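Local coordinates for protein aminotransferase AspB (Helicobacter pylori 26695, PDB 3EZS) that probably transfers amino groups between amino acids and keto acids with pyridoxal 5'-phosphate as cofactor, as class I and II aminotransferases do, at residues S63-A66 against A67-F71; R169-S172 against L173-I177; F101-F104 against D105-N108; A282-F285 against R286-A290; L89-R92 against E93-N97. One frame throughout, in Å; residues are numbered along the deposited sequence. Where two conformers were deposited one is given.

Contact 1. Residues S63-A66 against A67-F71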
# COMPACT_ATOMS: atom_id res chain seq x y z
N SER A 63 -7.33 -12.76 -13.36
CA SER A 63 -7.60 -14.08 -12.82
C SER A 63 -7.90 -14.01 -11.33
O SER A 63 -8.74 -14.73 -10.85
CB SER A 63 -6.43 -15.02 -13.13
OG SER A 63 -5.21 -14.53 -12.60
N LEU A 64 -7.23 -13.14 -10.60
CA LEU A 64 -7.50 -12.96 -9.17
C LEU A 64 -8.89 -12.34 -8.94
O LEU A 64 -9.64 -12.81 -8.10
CB LEU A 64 -6.40 -12.12 -8.50
CG LEU A 64 -6.59 -11.77 -7.02
CD1 LEU A 64 -6.71 -13.04 -6.14
CD2 LEU A 64 -5.46 -10.85 -6.58
N ARG A 65 -9.23 -11.30 -9.70
CA ARG A 65 -10.54 -10.64 -9.57
C ARG A 65 -11.67 -11.65 -9.81
O ARG A 65 -12.65 -11.69 -9.05
CB ARG A 65 -10.66 -9.44 -10.51
CG ARG A 65 -9.82 -8.24 -10.04
CD ARG A 65 -9.56 -7.20 -11.13
NE ARG A 65 -10.72 -6.40 -11.51
CZ ARG A 65 -11.55 -6.67 -12.53
NH1 ARG A 65 -11.39 -7.75 -13.28
NH2 ARG A 65 -12.56 -5.85 -12.78
N ALA A 66 -11.52 -12.46 -10.87
CA ALA A 66 -12.49 -13.51 -11.19
C ALA A 66 -12.61 -14.54 -10.05
O ALA A 66 -13.70 -14.95 -9.71
CB ALA A 66 -12.13 -14.20 -12.52
N ALA A 67 -11.48 -14.96 -9.47
CA ALA A 67 -11.51 -15.90 -8.34
C ALA A 67 -12.23 -15.27 -7.15
O ALA A 67 -12.96 -15.95 -6.42
CB ALA A 67 -10.10 -16.32 -7.92
N GLN A 68 -12.03 -13.97 -6.94
CA GLN A 68 -12.70 -13.28 -5.83
C GLN A 68 -14.21 -13.18 -6.08
O GLN A 68 -15.02 -13.33 -5.15
CB GLN A 68 -12.05 -11.92 -5.58
CG GLN A 68 -10.62 -12.03 -5.01
CD GLN A 68 -9.96 -10.68 -4.79
OE1 GLN A 68 -10.13 -9.76 -5.59
NE2 GLN A 68 -9.17 -10.56 -3.72
N ARG A 69 -14.59 -12.89 -7.33
CA ARG A 69 -16.00 -12.85 -7.68
C ARG A 69 -16.63 -14.24 -7.51
O ARG A 69 -17.75 -14.36 -7.01
CB ARG A 69 -16.21 -12.34 -9.11
CG ARG A 69 -15.78 -10.89 -9.29
CD ARG A 69 -16.39 -10.25 -10.54
NE ARG A 69 -15.99 -10.92 -11.78
CZ ARG A 69 -14.84 -10.73 -12.42
NH1 ARG A 69 -13.93 -9.88 -11.96
NH2 ARG A 69 -14.59 -11.41 -13.52
N GLY A 70 -15.92 -15.29 -7.93
CA GLY A 70 -16.42 -16.66 -7.79
C GLY A 70 -16.71 -16.99 -6.33
O GLY A 70 -17.74 -17.58 -6.01
N PHE A 71 -15.79 -16.59 -5.46
CA PHE A 71 -15.97 -16.72 -4.01
C PHE A 71 -17.27 -16.05 -3.54
O PHE A 71 -18.06 -16.67 -2.81
CB PHE A 71 -14.78 -16.12 -3.23
CG PHE A 71 -15.09 -15.91 -1.77
CD1 PHE A 71 -15.19 -17.00 -0.92
CD2 PHE A 71 -15.34 -14.65 -1.28
CE1 PHE A 71 -15.53 -16.82 0.38
CE2 PHE A 71 -15.67 -14.47 0.02
CZ PHE A 71 -15.74 -15.56 0.87

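Contact 2. Residues R169-S172 against L173-I177. With EDO (1,2-ethanediol), chain D.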
# COMPACT_ATOMS: atom_id res chain seq x y z
N ARG A 169 -21.18 -9.21 17.75
CA ARG A 169 -22.53 -8.87 17.31
C ARG A 169 -22.62 -8.86 15.80
O ARG A 169 -21.81 -8.22 15.12
CB ARG A 169 -22.94 -7.50 17.84
CG ARG A 169 -24.35 -7.03 17.40
CD ARG A 169 -25.47 -7.88 17.99
NE ARG A 169 -26.76 -7.15 17.95
CZ ARG A 169 -27.62 -7.13 16.94
NH1 ARG A 169 -27.39 -7.77 15.81
NH2 ARG A 169 -28.73 -6.42 17.05
N THR A 170 -23.63 -9.58 15.30
CA THR A 170 -23.86 -9.75 13.87
C THR A 170 -25.28 -9.28 13.52
O THR A 170 -26.25 -9.71 14.12
CB THR A 170 -23.61 -11.23 13.44
OG1 THR A 170 -22.22 -11.52 13.62
CG2 THR A 170 -23.96 -11.50 11.97
N LEU A 171 -25.37 -8.38 12.56
CA LEU A 171 -26.65 -7.84 12.14
C LEU A 171 -27.37 -8.82 11.22
O LEU A 171 -26.76 -9.44 10.34
CB LEU A 171 -26.42 -6.52 11.40
CG LEU A 171 -25.77 -5.37 12.18
CD1 LEU A 171 -25.58 -4.18 11.26
CD2 LEU A 171 -26.59 -4.96 13.40
N SER A 172 -28.67 -8.96 11.44
CA SER A 172 -29.50 -9.85 10.65
C SER A 172 -29.76 -9.24 9.28
O SER A 172 -29.48 -8.07 9.03
CB SER A 172 -30.83 -10.06 11.36
OG SER A 172 -31.61 -8.87 11.32
N LEU A 173 -30.33 -10.04 8.39
CA LEU A 173 -30.68 -9.59 7.06
C LEU A 173 -31.63 -8.40 7.18
O LEU A 173 -31.45 -7.38 6.51
CB LEU A 173 -31.34 -10.74 6.28
CG LEU A 173 -31.37 -10.72 4.76
CD1 LEU A 173 -29.98 -10.52 4.16
CD2 LEU A 173 -31.98 -12.03 4.25
N GLU A 174 -32.59 -8.51 8.09
CA GLU A 174 -33.59 -7.47 8.29
C GLU A 174 -32.98 -6.17 8.81
O GLU A 174 -33.38 -5.08 8.41
CB GLU A 174 -34.71 -7.95 9.24
CG GLU A 174 -35.60 -9.08 8.70
CD GLU A 174 -34.96 -10.49 8.72
OE1 GLU A 174 -33.87 -10.72 9.30
OE2 GLU A 174 -35.59 -11.40 8.12
N GLU A 175 -32.01 -6.29 9.71
CA GLU A 175 -31.30 -5.14 10.26
C GLU A 175 -30.51 -4.45 9.16
O GLU A 175 -30.53 -3.22 9.06
CB GLU A 175 -30.37 -5.55 11.42
CG GLU A 175 -31.17 -5.95 12.63
CD GLU A 175 -30.35 -6.40 13.82
OE1 GLU A 175 -29.56 -7.37 13.72
OE2 GLU A 175 -30.58 -5.83 14.89
N LEU A 176 -29.82 -5.23 8.33
CA LEU A 176 -29.03 -4.69 7.22
C LEU A 176 -29.93 -3.99 6.20
O LEU A 176 -29.55 -2.97 5.63
CB LEU A 176 -28.18 -5.78 6.55
CG LEU A 176 -27.04 -6.46 7.38
CD1 LEU A 176 -26.50 -7.69 6.69
CD2 LEU A 176 -25.91 -5.51 7.69
N ILE A 177 -31.11 -4.54 5.98
CA ILE A 177 -32.10 -3.96 5.04
C ILE A 177 -32.50 -2.56 5.48
O ILE A 177 -32.55 -1.64 4.66
CB ILE A 177 -33.33 -4.88 4.87
CG1 ILE A 177 -32.96 -6.10 4.02
CG2 ILE A 177 -34.48 -4.12 4.17
CD1 ILE A 177 -34.03 -7.26 4.04
C1 EDO D . -22.71 -4.80 15.02
O1 EDO D . -22.68 -5.76 13.95
C2 EDO D . -22.48 -3.41 14.44
O2 EDO D . -21.39 -3.41 13.54

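Contact 3. Residues F101-F104 against D105-N108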
# COMPACT_ATOMS: atom_id res chain seq x y z
N PHE A 101 -10.95 9.00 -0.14
CA PHE A 101 -11.35 9.03 -1.53
C PHE A 101 -12.79 9.56 -1.68
O PHE A 101 -13.00 10.56 -2.36
CB PHE A 101 -11.21 7.65 -2.18
CG PHE A 101 -12.10 7.46 -3.39
CD1 PHE A 101 -11.80 8.08 -4.60
CD2 PHE A 101 -13.24 6.67 -3.30
CE1 PHE A 101 -12.64 7.91 -5.70
CE2 PHE A 101 -14.08 6.50 -4.40
CZ PHE A 101 -13.77 7.12 -5.60
N VAL A 102 -13.76 8.91 -1.03
CA VAL A 102 -15.17 9.28 -1.19
C VAL A 102 -15.54 10.64 -0.64
O VAL A 102 -16.39 11.31 -1.22
CB VAL A 102 -16.19 8.24 -0.60
CG1 VAL A 102 -16.16 7.00 -1.38
CG2 VAL A 102 -15.94 7.98 0.87
N LEU A 103 -14.89 11.05 0.44
CA LEU A 103 -15.20 12.34 1.06
C LEU A 103 -14.18 13.42 0.67
O LEU A 103 -14.15 14.48 1.27
CB LEU A 103 -15.28 12.17 2.60
CG LEU A 103 -16.23 11.06 3.09
CD1 LEU A 103 -16.18 10.87 4.62
CD2 LEU A 103 -17.66 11.30 2.64
N PHE A 104 -13.42 13.16 -0.38
CA PHE A 104 -12.31 14.02 -0.79
C PHE A 104 -12.61 15.51 -0.87
O PHE A 104 -11.80 16.33 -0.43
CB PHE A 104 -11.72 13.57 -2.13
CG PHE A 104 -10.49 14.33 -2.52
CD1 PHE A 104 -9.30 14.11 -1.86
CD2 PHE A 104 -10.54 15.30 -3.50
CE1 PHE A 104 -8.15 14.82 -2.20
CE2 PHE A 104 -9.40 16.01 -3.84
CZ PHE A 104 -8.22 15.78 -3.19
N ASP A 105 -13.74 15.86 -1.47
CA ASP A 105 -14.09 17.27 -1.63
C ASP A 105 -15.16 17.77 -0.64
O ASP A 105 -15.69 18.87 -0.82
CB ASP A 105 -14.52 17.51 -3.07
CG ASP A 105 -13.35 17.50 -4.04
OD1 ASP A 105 -12.38 18.28 -3.83
OD2 ASP A 105 -13.43 16.72 -5.03
N TYR A 106 -15.46 17.00 0.41
CA TYR A 106 -16.49 17.41 1.35
C TYR A 106 -15.97 18.39 2.35
O TYR A 106 -14.85 18.25 2.85
CB TYR A 106 -17.03 16.24 2.14
CG TYR A 106 -18.01 15.33 1.44
CD1 TYR A 106 -17.69 14.72 0.23
CD2 TYR A 106 -19.21 14.98 2.06
CE1 TYR A 106 -18.57 13.83 -0.38
CE2 TYR A 106 -20.08 14.08 1.48
CZ TYR A 106 -19.77 13.51 0.26
OH TYR A 106 -20.65 12.62 -0.31
N GLN A 107 -16.80 19.38 2.65
CA GLN A 107 -16.52 20.35 3.68
C GLN A 107 -17.07 19.78 4.98
O GLN A 107 -18.23 19.35 5.02
CB GLN A 107 -17.20 21.70 3.36
CG GLN A 107 -16.75 22.33 2.05
N ASN A 108 -16.24 19.75 6.02
CA ASN A 108 -16.65 19.27 7.33
C ASN A 108 -17.36 17.91 7.28
O ASN A 108 -18.53 17.79 7.67
CB ASN A 108 -17.57 20.32 7.98
CG ASN A 108 -16.94 21.74 7.99
OD1 ASN A 108 -17.66 22.73 7.89
ND2 ASN A 108 -15.60 21.83 8.10
O HOH W 1 -15.56 13.97 -2.53

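Contact 4. Residues A282-F285 against R286-A290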
# COMPACT_ATOMS: atom_id res chain seq x y z
N ALA A 282 -10.80 -23.39 4.13
CA ALA A 282 -11.50 -22.37 4.93
C ALA A 282 -12.38 -23.05 5.96
O ALA A 282 -12.40 -22.66 7.14
CB ALA A 282 -12.35 -21.46 4.04
N GLU A 283 -13.10 -24.06 5.51
CA GLU A 283 -13.96 -24.84 6.37
C GLU A 283 -13.16 -25.50 7.51
O GLU A 283 -13.61 -25.55 8.66
CB GLU A 283 -14.70 -25.89 5.51
CG GLU A 283 -15.58 -26.87 6.27
CD GLU A 283 -16.71 -26.18 7.03
OE1 GLU A 283 -17.11 -25.06 6.65
OE2 GLU A 283 -17.22 -26.79 7.99
N PHE A 284 -11.98 -26.03 7.19
CA PHE A 284 -11.12 -26.67 8.19
C PHE A 284 -10.82 -25.70 9.34
O PHE A 284 -10.91 -26.06 10.52
CB PHE A 284 -9.82 -27.16 7.55
CG PHE A 284 -8.80 -27.69 8.53
CD1 PHE A 284 -8.81 -29.03 8.90
CD2 PHE A 284 -7.84 -26.86 9.08
CE1 PHE A 284 -7.88 -29.53 9.79
CE2 PHE A 284 -6.89 -27.35 9.98
CZ PHE A 284 -6.91 -28.69 10.34
N PHE A 285 -10.49 -24.45 9.01
CA PHE A 285 -10.21 -23.46 10.04
C PHE A 285 -11.49 -23.00 10.75
O PHE A 285 -11.50 -22.87 11.98
CB PHE A 285 -9.43 -22.27 9.49
CG PHE A 285 -8.08 -22.63 8.94
CD1 PHE A 285 -7.14 -23.31 9.73
CD2 PHE A 285 -7.72 -22.26 7.65
CE1 PHE A 285 -5.89 -23.65 9.22
CE2 PHE A 285 -6.48 -22.60 7.13
CZ PHE A 285 -5.56 -23.29 7.93
N ARG A 286 -12.56 -22.79 10.00
CA ARG A 286 -13.84 -22.35 10.57
C ARG A 286 -14.32 -23.32 11.64
O ARG A 286 -14.84 -22.92 12.67
CB ARG A 286 -14.93 -22.23 9.51
CG ARG A 286 -16.21 -21.54 10.04
CD ARG A 286 -17.41 -21.69 9.12
NE ARG A 286 -17.85 -23.09 9.00
CZ ARG A 286 -18.51 -23.78 9.94
NH1 ARG A 286 -18.81 -23.26 11.12
NH2 ARG A 286 -18.85 -25.05 9.72
N ASN A 287 -14.16 -24.61 11.36
CA ASN A 287 -14.58 -25.60 12.31
C ASN A 287 -13.85 -25.47 13.66
O ASN A 287 -14.46 -25.69 14.68
CB ASN A 287 -14.37 -27.00 11.76
CG ASN A 287 -14.98 -28.02 12.63
OD1 ASN A 287 -14.28 -28.78 13.29
ND2 ASN A 287 -16.31 -28.00 12.73
N ILE A 288 -12.58 -25.10 13.63
CA ILE A 288 -11.81 -24.91 14.86
C ILE A 288 -12.38 -23.71 15.62
O ILE A 288 -12.62 -23.79 16.82
CB ILE A 288 -10.30 -24.67 14.60
CG1 ILE A 288 -9.64 -25.91 13.99
CG2 ILE A 288 -9.57 -24.35 15.91
CD1 ILE A 288 -8.20 -25.61 13.52
N TYR A 289 -12.61 -22.61 14.92
CA TYR A 289 -13.20 -21.44 15.57
C TYR A 289 -14.63 -21.71 16.03
O TYR A 289 -15.05 -21.17 17.04
CB TYR A 289 -13.17 -20.21 14.66
CG TYR A 289 -11.78 -19.78 14.21
CD1 TYR A 289 -10.78 -19.53 15.12
CD2 TYR A 289 -11.51 -19.61 12.85
CE1 TYR A 289 -9.50 -19.14 14.70
CE2 TYR A 289 -10.25 -19.21 12.42
CZ TYR A 289 -9.25 -18.98 13.34
OH TYR A 289 -8.02 -18.59 12.90
N ALA A 290 -15.37 -22.55 15.29
CA ALA A 290 -16.72 -22.95 15.67
C ALA A 290 -16.68 -23.65 17.00
O ALA A 290 -17.45 -23.30 17.90
CB ALA A 290 -17.33 -23.87 14.62

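Contact 5. Residues L89-R92 against E93-N97. With PO4 (phosphate ion), chain C.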
# COMPACT_ATOMS: atom_id res chain seq x y z
N LEU A 89 -5.09 -4.76 -1.33
CA LEU A 89 -3.95 -5.31 -0.61
C LEU A 89 -4.35 -5.55 0.85
O LEU A 89 -3.81 -4.95 1.76
CB LEU A 89 -2.77 -4.33 -0.70
CG LEU A 89 -1.39 -4.96 -0.53
CD1 LEU A 89 -1.13 -5.86 -1.76
CD2 LEU A 89 -0.31 -3.93 -0.37
N GLY A 90 -5.28 -6.48 1.06
CA GLY A 90 -5.85 -6.71 2.38
C GLY A 90 -6.98 -5.71 2.60
O GLY A 90 -7.34 -4.97 1.69
N SER A 91 -7.56 -5.70 3.79
CA SER A 91 -8.65 -4.77 4.09
C SER A 91 -8.18 -3.48 4.80
O SER A 91 -8.84 -2.44 4.72
CB SER A 91 -9.72 -5.47 4.94
OG SER A 91 -9.21 -5.86 6.21
N ARG A 92 -7.06 -3.55 5.50
CA ARG A 92 -6.61 -2.43 6.31
C ARG A 92 -6.47 -1.13 5.52
O ARG A 92 -6.96 -0.08 5.92
CB ARG A 92 -5.27 -2.75 6.99
CG ARG A 92 -4.89 -1.73 8.03
CD ARG A 92 -3.50 -1.91 8.58
NE ARG A 92 -3.27 -0.90 9.61
CZ ARG A 92 -3.61 -1.02 10.89
NH1 ARG A 92 -4.19 -2.13 11.35
NH2 ARG A 92 -3.36 -0.02 11.74
N GLU A 93 -5.77 -1.21 4.41
CA GLU A 93 -5.56 -0.04 3.57
C GLU A 93 -6.84 0.52 2.98
O GLU A 93 -7.01 1.73 2.91
CB GLU A 93 -4.54 -0.39 2.48
CG GLU A 93 -4.92 -1.55 1.53
CD GLU A 93 -5.45 -1.09 0.18
OE1 GLU A 93 -5.89 0.06 0.04
OE2 GLU A 93 -5.40 -1.90 -0.76
N VAL A 94 -7.76 -0.37 2.58
CA VAL A 94 -9.02 0.04 1.98
C VAL A 94 -9.84 0.80 3.02
O VAL A 94 -10.40 1.85 2.71
CB VAL A 94 -9.91 -1.14 1.48
CG1 VAL A 94 -11.06 -0.59 0.62
CG2 VAL A 94 -9.12 -2.17 0.71
N LEU A 95 -9.91 0.26 4.25
CA LEU A 95 -10.65 0.89 5.36
C LEU A 95 -10.06 2.25 5.72
O LEU A 95 -10.77 3.17 6.15
CB LEU A 95 -10.66 -0.02 6.61
CG LEU A 95 -11.48 -1.32 6.59
CD1 LEU A 95 -11.10 -2.28 7.75
CD2 LEU A 95 -12.97 -0.97 6.62
N PHE A 96 -8.75 2.39 5.52
CA PHE A 96 -8.10 3.64 5.83
C PHE A 96 -8.27 4.68 4.74
O PHE A 96 -8.53 5.85 5.04
CB PHE A 96 -6.61 3.44 6.10
CG PHE A 96 -5.90 4.73 6.42
CD1 PHE A 96 -6.09 5.34 7.64
CD2 PHE A 96 -5.13 5.37 5.47
CE1 PHE A 96 -5.48 6.54 7.94
CE2 PHE A 96 -4.52 6.57 5.76
CZ PHE A 96 -4.69 7.15 7.00
N ASN A 97 -8.09 4.29 3.48
CA ASN A 97 -8.10 5.28 2.39
C ASN A 97 -9.40 5.46 1.66
O ASN A 97 -9.58 6.49 1.00
CB ASN A 97 -6.92 5.07 1.40
CG ASN A 97 -7.07 3.83 0.55
OD1 ASN A 97 -8.11 3.61 -0.06
ND2 ASN A 97 -6.02 3.00 0.51
P PO4 C . -6.27 -7.48 6.86
O1 PO4 C . -7.14 -7.86 5.69
O2 PO4 C . -5.51 -6.24 6.57
O3 PO4 C . -5.29 -8.57 7.12
O4 PO4 C . -7.16 -7.20 8.04
O HOH W 2 -3.32 -3.38 3.86

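Contact 1. Residues S63-A66 against A67-F71
Arg-65 and Arg-69 both set CG beside the backbone N (chi1 -73° and -65°), and both chains bend again at chi3, which brings their guanidinium groups together. This is an i to i+4 pairing on helix 62-76. In the conformer given, NH1 of Arg-69 comes over one face of the Arg-65 guanidinium, 3.6 Å from its NH1, with the planes 62° apart. Arg-65 has a second conformer, so this approach is doubtful. In the given one Glu-62 forms a salt bridge with Arg-65 and probably offsets part of the repulsion. Arg-69 also folds back over the helix. One face of its guanidinium lies against Ala-66 CA.

Regular backbone bonds accompany the pair. Arg-69 N donates to Arg-65 O at 2.9 Å, and Gly-70 N donates to Ala-66 O at 2.9 Å. On the buried side Leu-64 and Gln-68 pack obliquely. The extended Gln-68 chain carries its amide to Ser-87 and to the carbonyl of Gly-241, so the helix is tied to the edge of the large sheet. Helix 266-277 packs against Leu-64 and Ala-67. Leu-64 CG stands 4.2 Å from CD of Gln-68, and CG of Gln-68 lies 3.3 Å from Leu-64 O.

Contact 2. Residues R169-S172 against L173-I177
Glu-175 OE1 is gripped by two donors from the segment before the helix. Arg-169 NH1 reaches it at 3.0 Å and Ser-172 N at 2.9 Å. The two bonds approach differently. Ser-172 N uses the anti lone pair, while NH1 comes on the syn side, 20° out of the carboxylate plane. The other oxygen, OE2, takes Arg-169 NH2 on its syn lone pair at 2.9 Å. Arg-169 therefore holds the carboxylate end-on with two nitrogens, one to each oxygen. The side chains come from opposite directions, and the guanidinium and carboxylate planes are nearly coplanar, 19° apart. This should keep the carboxylate from rotating and probably favours its charged form. Arg-169 is itself positioned by Asp-142 O at NE and by Thr-144 at NH2.

Ser-172 and Glu-175 form a capping box at the start of helix 173-186, with Ser-172 as N-cap. The serine hydroxyl sits between its backbone N and carbonyl carbon (chi1 70°). There it accepts from Glu-175 N at 3.1 Å. The return bond of the box is the one from Ser-172 N to the glutamate. Ser-172 O takes the first regular helical bond, from Leu-176 N at 2.9 Å.

Beside the capping box, Leu-171 CD1 meets Leu-176 CD2 at 3.8 Å, and the two side chains meet at a slant. Leu-176 also packs on Ala-211 of helix 208-214. A 1,2-ethanediol molecule, probably from the crystallisation liquor, donates through O1 to Arg-169 O at 2.9 Å.

Contact 3. Residues F101-F104 against D105-N108
Leu-103 and Tyr-106 make the tight part of this contact. CD2 of Leu-103 sits over the centre of the tyrosine ring in a CH-pi contact, 3.8 Å from the centroid and 8° off the ring normal. The residues are the ends of a type I beta turn that follows helix 92-102. Tyr-106 N closes the turn by donating to Leu-103 O at 3.0 Å, from well above the carbonyl plane (54° out of it). With CG anti to the carbonyl carbon (chi1 -77°), Tyr-106 turns its ring back toward the helix end, and CE1 comes 3.4 Å from Val-102 O.

The edge of the ring is wetter than this packed face. A water in the ring plane donates to Val-102 O at 3.1 Å and accepts from Asp-105 N at 2.8 Å. Tyr-106 as a whole is exposed, despite the leucine on its face. Phe-104 and Asp-105 meet at the subunit interface. Asp-105 OD2 lies at the edge of the Phe-104 ring and accepts a hydrogen bond from Met-2 N of the second subunit. Lys-129 of that subunit makes a cation-pi contact with the same ring. Apolar packing and one backbone bond thus close the turn, while charge and an aromatic ring join it to the partner chain.

Contact 4. Residues A282-F285 against R286-A290
Arg-286 grips Glu-283 side-on, with NE and NH2 each bound to one oxygen. NH2 reaches OE2 of Glu-283 at 2.9 Å, on the syn side and 16° out of the carboxylate plane. Arg-286 NE donates to Glu-283 OE1 at 3.2 Å and comes from above that plane. The carboxylate and guanidinium planes are 48° apart, so the fork is twisted. OE1 nevertheless lies in the guanidinium plane, while OE2 is tilted from it. The two side chains lie side by side and point the same way. Glu-283 starts with CG anti to its own N (chi1 176°) and then bends at chi2, which carries the carboxylate along the helix to the arginine. The remaining nitrogen, NH1, donates to Tyr-200 O, so the guanidinium also ties the helix to a neighbouring loop.

The bridge is an i to i+3 pair on helix 280-299. Main-chain bonds run along the same turn. Arg-286 N donates to Ala-282 O at 2.9 Å, and Asn-287 N donates to Glu-283 O at 2.9 Å. Next along, Tyr-289 N donates to Phe-285 O at 3.2 Å. The series is uneven at Ile-288 N, which lies 3.7 Å from Phe-284 O and bonds weakly to Phe-285 O instead.

Packing surrounds these bonds. Phe-284 CE2 meets Ile-288 CD1 at 4.2 Å, and Phe-284 is exposed. Phe-285 is buried and packs on Pro-38 and Ser-234. Its CB stands 4.3 Å from CE2 of Tyr-289, whose ring meets that of Phe-310.

Contact 5. Residues L89-R92 against E93-N97
Glu-93 curls back from the first turn of helix 92-102 to Leu-89. Beyond CB, which lies by the Arg-92 backbone, CG sits between the backbone N and carbonyl carbon (chi1 60°). This turns the chain toward the preceding loop. There CG packs 3.6 Å from Leu-89 O, and CD comes 4.0 Å from Leu-89 N. At the tip, OE2 accepts from Leu-89 N at 2.9 Å through its anti lone pair, and it also has a salt bridge with Arg-257. OE1 takes Asn-97 ND2 at 3.0 Å, nearly along the C-O axis. The buried carboxylate is thus held at both oxygens, and the nearby arginine probably keeps it ionised. Leu-260 of the second subunit packs on Glu-93 and Phe-96.

Ser-91 O receives Leu-95 N at 2.9 Å, which begins the helical bonding. The loop also binds a phosphate ion, probably from the crystallisation liquor. Ser-91 N and Ser-91 OG each donate to its O1 at 2.9 Å. Arg-92 N donates to O2 at 3.3 Å. Ser-228 OG, Ser-230 OG and Arg-239 NH2 also bind the ion. Gly-90 has backbone angles that suit a residue without a side chain.

A Gly-Ser loop at a helix N-terminus, joined by serines and an arginine, is characteristic of the cofactor phosphate site of fold-type I pyridoxal phosphate enzymes. The ion probably marks that site.

Contact 5 marks the probable cofactor phosphate site, and its centre is about 11 Å from the centre of the chain. Contact 3 lies at the other end of the same helix, 92-102, with the two centres about 18 Å apart. Both also touch the second subunit, so the dimer interface reaches both ends of this helix, including the phosphate end. Contact 1 is about 18 Å from contact 5 between centres and about 7 Å at the nearest atoms. It packs by strand 85-88, which leads into the phosphate loop. Contacts 2 and 4 stand farther off, about 23 and 25 Å from contact 5 between centres. Contacts 3 and 4 are about 40 Å apart between centres, on opposite sides of the chain's centre.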